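Group 3 allergen SMIPP-S Yv6023A04 (Sarcoptes scabiei type hominis, PDB 3H7O) is an inactivated paralogue of the chymotrypsin-like S1 serine proteases from the scabies mite, so the peptidase activity assigned to its family is probably lost. Local coordinates at residues 150-153 with 154-158. The protein carries 3 engineered substitutions. Numbering follows the deposited sequence.
Sequences VDLD and ECRTK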
loop_
_atom_site.group_PDB
_atom_site.type_symbol
_atom_site.label_atom_id
_atom_site.label_comp_id
_atom_site.label_asym_id
_atom_site.label_seq_id
_atom_site.Cartn_x
_atom_site.Cartn_y
_atom_site.Cartn_z
ATOM N N VAL A 150 11.216 2.008 -13.617
ATOM C CA VAL A 150 11.521 1.586 -14.985
ATOM C C VAL A 150 10.509 2.157 -15.985
ATOM O O VAL A 150 9.473 2.693 -15.591
ATOM C CB VAL A 150 11.632 0.038 -15.108
ATOM C CG1 VAL A 150 12.762 -0.487 -14.229
ATOM C CG2 VAL A 150 10.313 -0.648 -14.754
ATOM N N ASP A 151 10.825 2.048 -17.274
ATOM C CA ASP A 151 9.981 2.594 -18.340
ATOM C C ASP A 151 8.607 1.929 -18.371
ATOM O O ASP A 151 8.505 0.702 -18.420
ATOM C CB ASP A 151 10.673 2.443 -19.699
ATOM C CG ASP A 151 9.881 3.075 -20.829
ATOM O OD1 ASP A 151 9.810 4.324 -20.888
ATOM O OD2 ASP A 151 9.333 2.323 -21.662
ATOM N N LEU A 152 7.560 2.750 -18.354
ATOM C CA LEU A 152 6.185 2.254 -18.272
ATOM C C LEU A 152 5.737 1.416 -19.479
ATOM O O LEU A 152 5.145 0.350 -19.302
ATOM C CB LEU A 152 5.203 3.403 -18.019
ATOM C CG LEU A 152 3.726 3.046 -17.810
ATOM C CD1 LEU A 152 3.535 1.984 -16.716
ATOM C CD2 LEU A 152 2.938 4.293 -17.482
ATOM N N ASP A 153 6.012 1.900 -20.690
ATOM C CA ASP A 153 5.669 1.165 -21.912
ATOM C C ASP A 153 6.415 -0.173 -21.989
ATOM O O ASP A 153 5.848 -1.187 -22.398
ATOM C CB ASP A 153 5.920 2.023 -23.164
ATOM C CG ASP A 153 4.859 3.110 -23.368
ATOM O OD1 ASP A 153 3.823 3.112 -22.666
ATOM O OD2 ASP A 153 5.056 3.974 -24.243
ATOM N N GLU A 154 7.679 -0.153 -21.577
ATOM C CA GLU A 154 8.504 -1.349 -21.425
ATOM C C GLU A 154 7.913 -2.312 -20.384
ATOM O O GLU A 154 7.906 -3.530 -20.583
ATOM C CB GLU A 154 9.930 -0.926 -21.047
ATOM C CG GLU A 154 10.875 -2.032 -20.592
ATOM C CD GLU A 154 12.296 -1.532 -20.390
ATOM O OE1 GLU A 154 12.828 -0.845 -21.292
ATOM O OE2 GLU A 154 12.884 -1.833 -19.327
ATOM N N CYS A 155 7.417 -1.758 -19.281
ATOM C CA CYS A 155 6.772 -2.545 -18.236
ATOM C C CYS A 155 5.461 -3.165 -18.723
ATOM O O CYS A 155 5.153 -4.306 -18.383
ATOM C CB CYS A 155 6.534 -1.681 -16.994
ATOM S SG CYS A 155 5.611 -2.482 -15.656
ATOM N N ARG A 156 4.698 -2.421 -19.525
ATOM C CA ARG A 156 3.441 -2.943 -20.070
ATOM C C ARG A 156 3.632 -4.128 -21.026
ATOM O O ARG A 156 2.851 -5.080 -20.987
ATOM C CB ARG A 156 2.594 -1.841 -20.721
ATOM C CG ARG A 156 1.831 -0.994 -19.709
ATOM C CD ARG A 156 0.552 -0.391 -20.291
ATOM N NE ARG A 156 0.084 0.762 -19.514
ATOM C CZ ARG A 156 0.543 2.004 -19.667
ATOM N NH1 ARG A 156 0.061 2.988 -18.921
ATOM N NH2 ARG A 156 1.488 2.265 -20.565
ATOM N N THR A 157 4.663 -4.080 -21.868
ATOM C CA THR A 157 4.936 -5.209 -22.768
ATOM C C THR A 157 5.339 -6.470 -21.985
ATOM O O THR A 157 4.997 -7.581 -22.384
ATOM C CB THR A 157 5.928 -4.870 -23.933
ATOM O OG1 THR A 157 6.370 -6.075 -24.572
ATOM C CG2 THR A 157 7.141 -4.110 -23.448
ATOM N N LYS A 158 6.028 -6.286 -20.859
ATOM C CA LYS A 158 6.396 -7.411 -19.993
ATOM C C LYS A 158 5.176 -8.059 -19.337
ATOM O O LYS A 158 5.153 -9.272 -19.126
ATOM C CB LYS A 158 7.414 -6.983 -18.934
ATOM C CG LYS A 158 8.817 -6.820 -19.482
ATOM C CD LYS A 158 9.790 -6.338 -18.424
ATOM C CE LYS A 158 11.177 -6.182 -19.011
ATOM N NZ LYS A 158 12.174 -5.791 -17.983
#
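An Asp N-cap opens the short helix 152-159, the intermediate helix of the chymotrypsin-like fold, where Asp-151 closes back on Glu-154. Carboxylate atom OD2 of Asp-151 accepts from the backbone N of Glu-154 at 3.0 Å. The donor reaches that oxygen on its anti side and stands 29° out of the carboxylate plane. CG of Asp-151 lies anti to its own backbone N (chi1 -176°), which swings the carboxylate over the start of the helix; there OD2 also lies 3.4 Å from CB of Glu-154. A negative charge at this end probably interacts favourably with the helix dipole. The first turn is then closed by the backbone bond from Cys-155 N to Asp-151 O (2.8 Å), followed by Arg-156 N to Leu-152 O (2.8 Å).

On another side of the helix, the guanidinium of Arg-156 meets two residues in different ways. Leu-152 lies over one face, its CD1 4.1 Å above the plane near the centre, while its CD2 comes to 3.5 Å from NH1. OD1 of Asp-153 approaches at the edge, near the plane, and forms a long salt bridge with NH2 (3.3 Å); the carboxylate is turned 47° from the guanidinium. NE and NH1 are held by the carbonyls of Leu-164 and Ser-165.

The helix comes soon after strand 143-150 and packs beside strand 168-172: Leu-152 touches Val-168 and Cys-170, and the buried Cys-155 forms its disulfide with Cys-170.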